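Local coordinates for protein SeviL (Septifer virgatus, PDB 6LF2) that binds GM1b and asialo-GM1 glycans as a mussel R-type lectin built on the beta-trefoil fold, at residues 15-20 against 93-98; 45-50 against 54-59; 64-67 against 72-75. One frame throughout, in Å; residues are numbered along the deposited sequence.

How the contacts relate
All three contacts lie in one beta-trefoil chain, where strands 6-16, 45-50, 56-60, 63-67 and 72-75 are successive neighbours in one antiparallel sheet. Contact 1 (15-20 with 93-98) closes a long loop of chain; contact 2 (45-50 with 54-59) and then contact 3 (64-67 with 72-75) are nested inside it in series. Contact 2 lies in the barrel, while contact 3 leaves it for the cap, and a probable hydrogen bond from Leu-65 N to Ile-58 O (2.7 Å) joins the two hairpins, whose centres are about 12 Å apart. The centre of contact 1 is about 17 Å from that of contact 2, touching it through Leu-98 and Ile-58, and about 19 Å from that of contact 3.

Contact 1 (15-20 against 93-98); sequences QNRENG and KGFYRL
Arg-17 lays its aliphatic chain across one face of the Phe-95 ring. Its CB comes in first, 3.4 Å from Phe-95 CE2; CG follows at 3.7 Å from the same ring carbon, and CD then stands over the middle of the ring, 3.8 Å from the Phe-95 centroid and only 4° off the ring normal, a well-centred CH-pi contact. This path needs a straight chain: with CG anti to the backbone N (chi1 -172°) and the next two torsions also extended, the methylenes run on to NE without folding back. The two side chains cross at about a right angle, and the guanidinium plane stands nearly perpendicular to the ring. Arg-17 CZ lies 5.8 Å from the Phe-95 centroid, so any cation-pi term is weak at most and the methylenes carry the contact.

In the beta-trefoil this joins the turn after strand 6-16 to the segment 93-98. The turn is shaped by Asn-16, whose OD1 accepts from Glu-18 N (2.8 Å, N-H...O 156°), an Asx turn, while a weak backbone bond from Gly-20 N to Asn-16 O bridges the loop. Asn-16 ND2 donates to Ser-123 O, which probably helps keep the amide turned with OD1 toward the turn.

Beyond the pair, Phe-95 also packs against Ile-127 and against Tyr-13 of the second subunit. Long, weak ion pairs link the Arg-17 guanidinium to Asp-92 and Glu-122, and Glu-18 OE1 forms a salt bridge with Lys-38 of the second subunit.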
ATOM      1  N   GLN B  15       0.375  -0.393   5.968  1.00  8.00           N
ATOM      2  CA  GLN B  15       1.700  -0.743   5.483  1.00  8.14           C
ATOM      3  C   GLN B  15       2.754   0.188   6.072  1.00  7.75           C
ATOM      4  O   GLN B  15       2.519   1.388   6.232  1.00  7.29           O
ATOM      5  CB  GLN B  15       1.723  -0.687   3.945  1.00  7.86           C
ATOM      6  CG  GLN B  15       3.047  -1.110   3.318  1.00  9.52           C
ATOM      7  CD  GLN B  15       2.897  -1.454   1.848  1.00 10.54           C
ATOM      8  OE1 GLN B  15       2.132  -2.356   1.482  1.00  8.90           O
ATOM      9  NE2 GLN B  15       3.631  -0.733   0.996  1.00  8.22           N
ATOM     10  N   ASN B  16       3.912  -0.381   6.403  1.00  7.64           N
ATOM     11  CA  ASN B  16       4.968   0.360   7.073  1.00  6.21           C
ATOM     12  C   ASN B  16       5.916   1.003   6.072  1.00  8.02           C
ATOM     13  O   ASN B  16       6.352   0.361   5.115  1.00  9.03           O
ATOM     14  CB  ASN B  16       5.757  -0.577   7.989  1.00 10.79           C
ATOM     15  CG  ASN B  16       6.512   0.175   9.062  1.00 10.98           C
ATOM     16  OD1 ASN B  16       7.620   0.667   8.834  1.00 12.56           O
ATOM     17  ND2 ASN B  16       5.906   0.285  10.240  1.00 10.80           N
ATOM     18  N   ARG B  17       6.264   2.268   6.328  1.00  7.28           N
ATOM     19  CA  ARG B  17       7.222   2.960   5.464  1.00  5.94           C
ATOM     20  C   ARG B  17       8.596   2.304   5.478  1.00  8.69           C
ATOM     21  O   ARG B  17       9.309   2.329   4.463  1.00  8.84           O
ATOM     22  CB  ARG B  17       7.357   4.417   5.893  1.00  8.99           C
ATOM     23  CG  ARG B  17       8.201   5.265   4.931  1.00  7.21           C
ATOM     24  CD  ARG B  17       8.093   6.720   5.325  1.00  9.59           C
ATOM     25  NE  ARG B  17       8.921   7.585   4.488  1.00 13.11           N
ATOM     26  CZ  ARG B  17      10.224   7.768   4.672  1.00 14.71           C
ATOM     27  NH1 ARG B  17      10.851   7.137   5.656  1.00 16.01           N
ATOM     28  NH2 ARG B  17      10.901   8.579   3.868  1.00 20.32           N
ATOM     29  N   GLU B  18       9.018   1.751   6.621  1.00  8.62           N
ATOM     30  CA  GLU B  18      10.420   1.382   6.760  1.00  8.20           C
ATOM     31  C   GLU B  18      10.771   0.073   6.059  1.00  8.71           C
ATOM     32  O   GLU B  18      11.897  -0.068   5.569  1.00 11.20           O
ATOM     33  CB  GLU B  18      10.784   1.329   8.248  1.00 11.19           C
ATOM     34  CG  GLU B  18      12.255   1.101   8.533  1.00 19.19           C
ATOM     35  CD  GLU B  18      13.133   2.303   8.207  1.00 21.98           C
ATOM     36  OE1 GLU B  18      12.606   3.378   7.849  1.00 16.96           O
ATOM     37  OE2 GLU B  18      14.370   2.167   8.312  1.00 24.17           O
ATOM     38  N   ASN B  19       9.835  -0.886   5.980  1.00  9.22           N
ATOM     39  CA  ASN B  19      10.097  -2.157   5.324  1.00  9.64           C
ATOM     40  C   ASN B  19       9.035  -2.575   4.311  1.00 10.53           C
ATOM     41  O   ASN B  19       9.140  -3.672   3.752  1.00 11.35           O
ATOM     42  CB  ASN B  19      10.255  -3.270   6.372  1.00 10.43           C
ATOM     43  CG  ASN B  19       8.978  -3.530   7.154  1.00 10.99           C
ATOM     44  OD1 ASN B  19       7.954  -2.881   6.944  1.00 12.14           O
ATOM     45  ND2 ASN B  19       9.039  -4.493   8.066  1.00 13.40           N
ATOM     46  N   GLY B  20       8.035  -1.738   4.046  1.00  8.98           N
ATOM     47  CA  GLY B  20       6.953  -2.096   3.146  1.00  8.34           C
ATOM     48  C   GLY B  20       6.054  -3.210   3.631  1.00 11.91           C
ATOM     49  O   GLY B  20       5.242  -3.714   2.846  1.00  9.89           O
ATOM     50  N   LYS B  93       4.651  13.146   3.860  1.00 12.84           N
ATOM     51  CA  LYS B  93       3.253  13.311   3.498  1.00 12.09           C
ATOM     52  C   LYS B  93       2.638  11.964   3.135  1.00 10.84           C
ATOM     53  O   LYS B  93       3.247  11.147   2.437  1.00 12.85           O
ATOM     54  CB  LYS B  93       3.130  14.291   2.335  1.00 19.38           C
ATOM     55  CG  LYS B  93       3.439  15.725   2.728  1.00 24.56           C
ATOM     56  CD  LYS B  93       2.375  16.259   3.684  1.00 36.28           C
ATOM     57  CE  LYS B  93       2.620  17.715   4.080  1.00 44.02           C
ATOM     58  NZ  LYS B  93       3.631  17.850   5.168  1.00 37.14           N
ATOM     59  N   GLY B  94       1.431  11.726   3.644  1.00 10.85           N
ATOM     60  CA  GLY B  94       0.728  10.487   3.409  1.00 11.43           C
ATOM     61  C   GLY B  94       0.899   9.448   4.490  1.00  9.74           C
ATOM     62  O   GLY B  94       0.150   8.461   4.503  1.00 12.51           O
ATOM     63  N   PHE B  95       1.846   9.643   5.406  1.00  9.20           N
ATOM     64  CA  PHE B  95       2.107   8.676   6.462  1.00  8.56           C
ATOM     65  C   PHE B  95       1.616   9.188   7.811  1.00  8.71           C
ATOM     66  O   PHE B  95       1.544  10.396   8.056  1.00 10.28           O
ATOM     67  CB  PHE B  95       3.598   8.340   6.537  1.00  8.24           C
ATOM     68  CG  PHE B  95       4.072   7.514   5.371  1.00  7.15           C
ATOM     69  CD1 PHE B  95       4.443   8.122   4.188  1.00  8.86           C
ATOM     70  CD2 PHE B  95       4.102   6.129   5.449  1.00  6.77           C
ATOM     71  CE1 PHE B  95       4.864   7.369   3.109  1.00 10.83           C
ATOM     72  CE2 PHE B  95       4.520   5.370   4.362  1.00  8.70           C
ATOM     73  CZ  PHE B  95       4.900   5.997   3.196  1.00 10.84           C
ATOM     74  N   TYR B  96       1.268   8.241   8.675  1.00  9.96           N
ATOM     75  CA  TYR B  96       0.769   8.524  10.012  1.00  9.80           C
ATOM     76  C   TYR B  96       1.467   7.628  11.021  1.00  9.35           C
ATOM     77  O   TYR B  96       1.799   6.474  10.735  1.00  9.38           O
ATOM     78  CB  TYR B  96      -0.740   8.273  10.129  1.00 11.52           C
ATOM     79  CG  TYR B  96      -1.620   9.177   9.319  1.00  9.14           C
ATOM     80  CD1 TYR B  96      -2.030  10.406   9.816  1.00  9.98           C
ATOM     81  CD2 TYR B  96      -2.075   8.789   8.064  1.00 13.71           C
ATOM     82  CE1 TYR B  96      -2.850  11.235   9.086  1.00 14.07           C
ATOM     83  CE2 TYR B  96      -2.895   9.612   7.325  1.00 14.98           C
ATOM     84  CZ  TYR B  96      -3.284  10.835   7.839  1.00 15.70           C
ATOM     85  OH  TYR B  96      -4.104  11.656   7.098  1.00 25.49           O
ATOM     86  N   ARG B  97       1.654   8.156  12.222  1.00 10.00           N
ATOM     87  CA  ARG B  97       1.845   7.294  13.377  1.00 10.45           C
ATOM     88  C   ARG B  97       0.474   6.971  13.963  1.00  8.56           C
ATOM     89  O   ARG B  97      -0.473   7.752  13.836  1.00 13.10           O
ATOM     90  CB  ARG B  97       2.744   7.952  14.427  1.00 11.36           C
ATOM     91  CG  ARG B  97       4.200   8.018  14.019  1.00 11.71           C
ATOM     92  CD  ARG B  97       5.094   8.483  15.166  1.00 14.26           C
ATOM     93  NE  ARG B  97       6.511   8.351  14.840  1.00 13.23           N
ATOM     94  CZ  ARG B  97       7.198   9.244  14.133  1.00 12.97           C
ATOM     95  NH1 ARG B  97       6.599  10.332  13.668  1.00 16.46           N
ATOM     96  NH2 ARG B  97       8.484   9.046  13.885  1.00 13.47           N
ATOM     97  N   LEU B  98       0.359   5.787  14.537  1.00 10.44           N
ATOM     98  CA  LEU B  98      -0.882   5.329  15.157  1.00 10.59           C
ATOM     99  C   LEU B  98      -0.640   5.287  16.658  1.00  9.96           C
ATOM    100  O   LEU B  98       0.123   4.443  17.139  1.00 10.96           O
ATOM    101  CB  LEU B  98      -1.286   3.956  14.616  1.00 11.42           C
ATOM    102  CG  LEU B  98      -1.616   3.963  13.122  1.00 11.84           C
ATOM    103  CD1 LEU B  98      -1.757   2.551  12.577  1.00 13.80           C
ATOM    104  CD2 LEU B  98      -2.893   4.709  12.941  1.00 17.63           C
TER

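Contact 2 (45-50 against 54-59); sequences WSFQKS and GYYTIG
Phe-47 and Lys-49 reach across to opposite faces of the Tyr-56 ring in this hairpin of the beta-trefoil barrel, which pairs strands 45-50 and 56-60. From one side Phe-47 CZ meets Tyr-56 CG at 3.6 Å; the planes are nearly parallel, 15° apart, but slid so far that the rings barely overlap. On the other side Lys-49 CE sits toward the rim, 3.9 Å from the Tyr-56 centroid, as a CH-pi contact. The lysine chain bends at chi2 (89°), chi3 and chi4 to bring CE there, and the bends carry NZ onward to Ser-50 O at 2.7 Å, with a weaker bond to Tyr-55 O.

The face bearing Gln-48 and Thr-57 has a polar pair instead. Thr-57 OG1 donates to Gln-48 OE1 over 2.7 Å, in the carbonyl plane and on a lone pair. Ser-6 OG also bonds to Gln-48 OE1, while Gln-48 NE2 is bonded to Thr-8 OG1, so both ends of the amide are held from strand 6-16 and its rotation is probably fixed.

Backbone bonds set this register. Ser-46 and Gly-59 exchange bonds in both directions, as do Gln-48 and Thr-57, while Phe-47 faces Ile-58 and Lys-49 faces Tyr-56 in the non-hydrogen-bonded pairs between and beyond them. At the Gly-59 end, Trp-45 CE3 touches Ile-58 CG2 at 3.5 Å, and the indole is fixed further out by NE1 bonding to Ala-23 O. Near the turn Tyr-55 O is gripped twice by Ser-50: the backbone N approaches at 3.0 Å, whereas OG, 2.7 Å from Tyr-55 O, comes from above the carbonyl plane.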
ATOM      1  N   TRP B  45      -8.007  -4.543   6.560  1.00 10.81           N
ATOM      2  CA  TRP B  45      -8.595  -4.163   7.838  1.00 11.59           C
ATOM      3  C   TRP B  45      -9.798  -3.258   7.638  1.00 12.37           C
ATOM      4  O   TRP B  45      -9.881  -2.511   6.657  1.00 11.60           O
ATOM      5  CB  TRP B  45      -7.582  -3.426   8.737  1.00 12.06           C
ATOM      6  CG  TRP B  45      -6.359  -4.226   9.053  1.00  9.86           C
ATOM      7  CD1 TRP B  45      -5.282  -4.424   8.236  1.00 11.81           C
ATOM      8  CD2 TRP B  45      -6.065  -4.934  10.274  1.00 10.91           C
ATOM      9  NE1 TRP B  45      -4.354  -5.207   8.858  1.00  9.07           N
ATOM     10  CE2 TRP B  45      -4.801  -5.539  10.108  1.00 10.93           C
ATOM     11  CE3 TRP B  45      -6.749  -5.124  11.482  1.00 11.38           C
ATOM     12  CZ2 TRP B  45      -4.198  -6.313  11.101  1.00 10.58           C
ATOM     13  CZ3 TRP B  45      -6.147  -5.898  12.472  1.00  9.94           C
ATOM     14  CH2 TRP B  45      -4.886  -6.480  12.278  1.00 10.11           C
ATOM     15  N   SER B  46     -10.719  -3.303   8.602  1.00 11.26           N
ATOM     16  CA  SER B  46     -11.788  -2.316   8.693  1.00 12.31           C
ATOM     17  C   SER B  46     -11.284  -1.119   9.489  1.00 10.07           C
ATOM     18  O   SER B  46     -10.893  -1.264  10.653  1.00 14.07           O
ATOM     19  CB  SER B  46     -13.035  -2.899   9.357  1.00 15.33           C
ATOM     20  OG  SER B  46     -13.666  -3.850   8.513  1.00 22.08           O
ATOM     21  N   PHE B  47     -11.282   0.050   8.858  1.00 11.91           N
ATOM     22  CA  PHE B  47     -10.924   1.302   9.510  1.00 12.38           C
ATOM     23  C   PHE B  47     -12.221   1.974   9.955  1.00 12.00           C
ATOM     24  O   PHE B  47     -13.107   2.217   9.128  1.00 13.01           O
ATOM     25  CB  PHE B  47     -10.119   2.181   8.553  1.00 12.13           C
ATOM     26  CG  PHE B  47      -9.544   3.403   9.194  1.00 13.47           C
ATOM     27  CD1 PHE B  47      -8.487   3.304  10.073  1.00 14.22           C
ATOM     28  CD2 PHE B  47     -10.067   4.653   8.918  1.00 16.33           C
ATOM     29  CE1 PHE B  47      -7.949   4.440  10.671  1.00 14.42           C
ATOM     30  CE2 PHE B  47      -9.538   5.786   9.505  1.00 18.57           C
ATOM     31  CZ  PHE B  47      -8.472   5.676  10.379  1.00 13.88           C
ATOM     32  N   GLN B  48     -12.345   2.249  11.261  1.00 14.01           N
ATOM     33  CA  GLN B  48     -13.631   2.608  11.856  1.00 10.76           C
ATOM     34  C   GLN B  48     -13.521   3.901  12.658  1.00 12.43           C
ATOM     35  O   GLN B  48     -12.580   4.072  13.435  1.00 12.67           O
ATOM     36  CB  GLN B  48     -14.145   1.477  12.758  1.00 13.70           C
ATOM     37  CG  GLN B  48     -14.106   0.100  12.086  1.00 12.69           C
ATOM     38  CD  GLN B  48     -14.406  -1.049  13.036  1.00 20.88           C
ATOM     39  OE1 GLN B  48     -14.113  -0.982  14.229  1.00 26.36           O
ATOM     40  NE2 GLN B  48     -14.985  -2.119  12.504  1.00 26.89           N
ATOM     41  N   LYS B  49     -14.476   4.806  12.463  1.00 13.41           N
ATOM     42  CA  LYS B  49     -14.590   5.992  13.309  1.00 11.96           C
ATOM     43  C   LYS B  49     -15.192   5.577  14.646  1.00 13.59           C
ATOM     44  O   LYS B  49     -16.310   5.059  14.685  1.00 12.96           O
ATOM     45  CB  LYS B  49     -15.461   7.044  12.622  1.00 16.34           C
ATOM     46  CG  LYS B  49     -15.855   8.252  13.476  1.00 14.90           C
ATOM     47  CD  LYS B  49     -14.834   9.365  13.378  1.00 16.26           C
ATOM     48  CE  LYS B  49     -13.835   9.319  14.523  1.00 21.34           C
ATOM     49  NZ  LYS B  49     -14.501   9.364  15.874  1.00 19.42           N
ATOM     50  N   SER B  50     -14.451   5.776  15.733  1.00 12.19           N
ATOM     51  CA  SER B  50     -15.000   5.401  17.032  1.00 13.62           C
ATOM     52  C   SER B  50     -16.030   6.422  17.518  1.00 16.42           C
ATOM     53  O   SER B  50     -16.194   7.514  16.961  1.00 14.77           O
ATOM     54  CB  SER B  50     -13.897   5.274  18.072  1.00 14.19           C
ATOM     55  OG  SER B  50     -13.546   6.550  18.599  1.00 14.90           O
ATOM     56  N   GLY B  54     -12.094  12.131  17.436  1.00 17.42           N
ATOM     57  CA  GLY B  54     -10.691  12.087  17.094  1.00 15.52           C
ATOM     58  C   GLY B  54     -10.026  10.731  17.187  1.00 19.71           C
ATOM     59  O   GLY B  54      -8.818  10.636  16.928  1.00 22.85           O
ATOM     60  N   TYR B  55     -10.754   9.676  17.546  1.00 15.14           N
ATOM     61  CA  TYR B  55     -10.161   8.358  17.714  1.00 14.36           C
ATOM     62  C   TYR B  55     -10.837   7.342  16.805  1.00 13.66           C
ATOM     63  O   TYR B  55     -12.033   7.439  16.502  1.00 14.17           O
ATOM     64  CB  TYR B  55     -10.241   7.872  19.172  1.00 13.51           C
ATOM     65  CG  TYR B  55      -9.353   8.677  20.082  1.00 17.34           C
ATOM     66  CD1 TYR B  55      -8.006   8.370  20.213  1.00 15.25           C
ATOM     67  CD2 TYR B  55      -9.850   9.766  20.778  1.00 18.19           C
ATOM     68  CE1 TYR B  55      -7.174   9.122  21.018  1.00 19.67           C
ATOM     69  CE2 TYR B  55      -9.025  10.524  21.594  1.00 16.35           C
ATOM     70  CZ  TYR B  55      -7.688  10.190  21.710  1.00 20.82           C
ATOM     71  OH  TYR B  55      -6.855  10.931  22.519  1.00 24.10           O
ATOM     72  N   TYR B  56     -10.046   6.352  16.403  1.00 14.04           N
ATOM     73  CA  TYR B  56     -10.437   5.352  15.422  1.00 14.15           C
ATOM     74  C   TYR B  56     -10.158   3.962  15.981  1.00 10.44           C
ATOM     75  O   TYR B  56      -9.311   3.788  16.859  1.00 13.15           O
ATOM     76  CB  TYR B  56      -9.680   5.591  14.070  1.00 14.56           C
ATOM     77  CG  TYR B  56     -10.120   6.873  13.406  1.00 14.67           C
ATOM     78  CD1 TYR B  56     -11.220   6.891  12.558  1.00 16.01           C
ATOM     79  CD2 TYR B  56      -9.481   8.079  13.673  1.00 20.24           C
ATOM     80  CE1 TYR B  56     -11.661   8.063  11.972  1.00 20.40           C
ATOM     81  CE2 TYR B  56      -9.917   9.269  13.084  1.00 21.86           C
ATOM     82  CZ  TYR B  56     -11.011   9.252  12.235  1.00 22.15           C
ATOM     83  OH  TYR B  56     -11.471  10.413  11.636  1.00 21.72           O
ATOM     84  N   THR B  57     -10.903   2.967  15.496  1.00 12.16           N
ATOM     85  CA  THR B  57     -10.561   1.580  15.776  1.00  9.92           C
ATOM     86  C   THR B  57     -10.174   0.873  14.477  1.00 13.67           C
ATOM     87  O   THR B  57     -10.494   1.324  13.368  1.00 13.58           O
ATOM     88  CB  THR B  57     -11.709   0.838  16.482  1.00 16.43           C
ATOM     89  OG1 THR B  57     -12.917   0.963  15.725  1.00 14.66           O
ATOM     90  CG2 THR B  57     -11.943   1.415  17.880  1.00 16.88           C
ATOM     91  N   ILE B  58      -9.455  -0.235  14.641  1.00 11.54           N
ATOM     92  CA  ILE B  58      -8.841  -0.999  13.551  1.00 12.70           C
ATOM     93  C   ILE B  58      -9.256  -2.460  13.728  1.00 14.53           C
ATOM     94  O   ILE B  58      -8.799  -3.130  14.663  1.00 14.02           O
ATOM     95  CB  ILE B  58      -7.311  -0.851  13.558  1.00 14.44           C
ATOM     96  CG1 ILE B  58      -6.934   0.621  13.368  1.00 19.84           C
ATOM     97  CG2 ILE B  58      -6.676  -1.722  12.470  1.00 11.63           C
ATOM     98  CD1 ILE B  58      -5.453   0.924  13.595  1.00 18.16           C
ATOM     99  N   GLY B  59     -10.114  -2.957  12.838  1.00 13.04           N
ATOM    100  CA  GLY B  59     -10.788  -4.227  13.048  1.00 11.96           C
ATOM    101  C   GLY B  59     -10.494  -5.270  11.987  1.00 13.07           C
ATOM    102  O   GLY B  59     -10.276  -4.948  10.820  1.00 11.98           O
TER

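Contact 3 (64-67 against 72-75); sequences FLQY and VIMS
One of the three hairpins that close one end of the beta-trefoil barrel is made of strands 63-67 and 72-75. Its backbones are tied by two antiparallel hydrogen-bonded pairs. Ser-75 N donates to Phe-64 O at 2.7 Å, nearly straight at 172°, and the return bond runs from Phe-64 N to Ser-75 O. Gln-66 N donates to Ile-73 O, and Ile-73 N answers to Gln-66 O.

The non-hydrogen-bonded pairs put Leu-65, Tyr-67, Val-72 and Met-74 on one largely apolar face. There Leu-65 CD1 reaches Val-72 CG1 at 3.6 Å and Met-74 SD at 3.9 Å, one methyl serving both neighbours. Met-74 is bent at chi2 (-66°) and chi3, which curls its methyl back over the partner strand, CE lying 3.6 Å from Phe-64 N. The other methyl of Val-72, CG2, lies 3.8 Å from Tyr-67 CD1; these two side chains cross at about a right angle.

On the opposite face Gln-66, fully extended with CG anti to the backbone N (chi1 -180°), runs alongside Ile-73 and brings OE1 to 3.3 Å from Ile-73 CD1 and 3.4 Å from Ser-75 CB. The amide end is held by NE2, which bonds to Thr-81 OG1 and to a water at 2.8 Å; that water in turn donates to Ser-75 OG, which is also bonded to Ile-77 O.

Leu-65, Val-72 and Met-74 all pack on Leu-32, and Val-72 also meets Leu-114. Apolar residues from strands 31-35, 63-67, 72-75 and 113-117 thus converge, as expected for the triplet of hairpins that caps a beta-trefoil barrel.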
ATOM      1  N   PHE B  64     -10.782  -6.256  17.408  1.00 13.95           N
ATOM      2  CA  PHE B  64     -10.246  -4.903  17.357  1.00 13.99           C
ATOM      3  C   PHE B  64      -8.788  -4.894  17.783  1.00 11.57           C
ATOM      4  O   PHE B  64      -8.418  -5.546  18.756  1.00 12.69           O
ATOM      5  CB  PHE B  64     -11.045  -3.965  18.252  1.00 12.60           C
ATOM      6  CG  PHE B  64     -12.514  -3.962  17.959  1.00 15.90           C
ATOM      7  CD1 PHE B  64     -13.055  -3.059  17.058  1.00 19.29           C
ATOM      8  CD2 PHE B  64     -13.361  -4.863  18.595  1.00 18.25           C
ATOM      9  CE1 PHE B  64     -14.418  -3.057  16.787  1.00 21.90           C
ATOM     10  CE2 PHE B  64     -14.716  -4.867  18.330  1.00 16.16           C
ATOM     11  CZ  PHE B  64     -15.247  -3.967  17.424  1.00 19.08           C
ATOM     12  N   LEU B  65      -7.964  -4.139  17.055  1.00 13.86           N
ATOM     13  CA  LEU B  65      -6.562  -3.995  17.429  1.00 12.00           C
ATOM     14  C   LEU B  65      -6.417  -3.235  18.746  1.00  9.72           C
ATOM     15  O   LEU B  65      -6.946  -2.131  18.908  1.00 14.44           O
ATOM     16  CB  LEU B  65      -5.796  -3.269  16.328  1.00 10.30           C
ATOM     17  CG  LEU B  65      -4.270  -3.307  16.469  1.00 13.55           C
ATOM     18  CD1 LEU B  65      -3.749  -4.693  16.265  1.00 12.49           C
ATOM     19  CD2 LEU B  65      -3.603  -2.339  15.481  1.00 16.30           C
ATOM     20  N   GLN B  66      -5.668  -3.813  19.670  1.00 11.19           N
ATOM     21  CA  GLN B  66      -5.604  -3.341  21.042  1.00 13.25           C
ATOM     22  C   GLN B  66      -4.160  -3.305  21.509  1.00 13.22           C
ATOM     23  O   GLN B  66      -3.352  -4.152  21.128  1.00 12.47           O
ATOM     24  CB  GLN B  66      -6.416  -4.261  21.966  1.00 11.60           C
ATOM     25  CG  GLN B  66      -6.433  -3.863  23.435  1.00 15.87           C
ATOM     26  CD  GLN B  66      -7.142  -4.895  24.290  1.00 21.40           C
ATOM     27  OE1 GLN B  66      -7.027  -6.103  24.047  1.00 17.31           O
ATOM     28  NE2 GLN B  66      -7.893  -4.430  25.287  1.00 27.22           N
ATOM     29  N   TYR B  67      -3.836  -2.329  22.356  1.00 11.46           N
ATOM     30  CA  TYR B  67      -2.597  -2.369  23.123  1.00 12.67           C
ATOM     31  C   TYR B  67      -2.952  -2.333  24.600  1.00 13.30           C
ATOM     32  O   TYR B  67      -3.671  -1.432  25.036  1.00 13.10           O
ATOM     33  CB  TYR B  67      -1.680  -1.200  22.770  1.00 13.62           C
ATOM     34  CG  TYR B  67      -0.343  -1.289  23.461  1.00 13.79           C
ATOM     35  CD1 TYR B  67       0.434  -2.422  23.336  1.00 14.24           C
ATOM     36  CD2 TYR B  67       0.140  -0.240  24.231  1.00 17.74           C
ATOM     37  CE1 TYR B  67       1.656  -2.523  23.952  1.00 15.67           C
ATOM     38  CE2 TYR B  67       1.365  -0.327  24.853  1.00 15.74           C
ATOM     39  CZ  TYR B  67       2.116  -1.469  24.710  1.00 15.87           C
ATOM     40  OH  TYR B  67       3.339  -1.563  25.324  1.00 26.05           O
ATOM     41  N   VAL B  72       0.594  -5.867  21.791  1.00 14.52           N
ATOM     42  CA  VAL B  72      -0.460  -5.611  20.823  1.00 11.40           C
ATOM     43  C   VAL B  72      -1.185  -6.920  20.554  1.00 11.95           C
ATOM     44  O   VAL B  72      -0.548  -7.934  20.246  1.00 13.92           O
ATOM     45  CB  VAL B  72       0.127  -5.025  19.530  1.00 11.85           C
ATOM     46  CG1 VAL B  72      -0.982  -4.720  18.516  1.00 13.79           C
ATOM     47  CG2 VAL B  72       0.931  -3.784  19.851  1.00 13.09           C
ATOM     48  N   ILE B  73      -2.511  -6.905  20.686  1.00 12.48           N
ATOM     49  CA  ILE B  73      -3.339  -8.096  20.545  1.00 10.57           C
ATOM     50  C   ILE B  73      -4.649  -7.685  19.889  1.00 13.21           C
ATOM     51  O   ILE B  73      -4.952  -6.498  19.750  1.00 16.05           O
ATOM     52  CB  ILE B  73      -3.611  -8.777  21.908  1.00 12.79           C
ATOM     53  CG1 ILE B  73      -4.270  -7.782  22.854  1.00 16.28           C
ATOM     54  CG2 ILE B  73      -2.318  -9.304  22.531  1.00 13.81           C
ATOM     55  CD1 ILE B  73      -4.674  -8.397  24.180  1.00 21.15           C
ATOM     56  N   MET B  74      -5.442  -8.684  19.496  1.00 12.62           N
ATOM     57  CA  MET B  74      -6.800  -8.453  19.020  1.00 14.40           C
ATOM     58  C   MET B  74      -7.779  -8.674  20.170  1.00 10.92           C
ATOM     59  O   MET B  74      -7.695  -9.686  20.874  1.00 19.71           O
ATOM     60  CB  MET B  74      -7.132  -9.374  17.842  1.00 12.26           C
ATOM     61  CG  MET B  74      -6.216  -9.169  16.618  1.00 14.17           C
ATOM     62  SD  MET B  74      -6.411  -7.550  15.854  1.00 15.15           S
ATOM     63  CE  MET B  74      -8.145  -7.588  15.387  1.00 14.86           C
ATOM     64  N   SER B  75      -8.692  -7.722  20.356  1.00 14.70           N
ATOM     65  CA  SER B  75      -9.706  -7.765  21.403  1.00 13.84           C
ATOM     66  C   SER B  75     -11.062  -8.140  20.815  1.00 14.80           C
ATOM     67  O   SER B  75     -11.456  -7.622  19.766  1.00 12.52           O
ATOM     68  CB  SER B  75      -9.809  -6.405  22.105  1.00 15.69           C
ATOM     69  OG  SER B  75     -10.877  -6.384  23.048  1.00 12.73           O
TER
HETATM   70  O   HOH W   1     -10.176  -5.949  25.903  1.00 27.16           O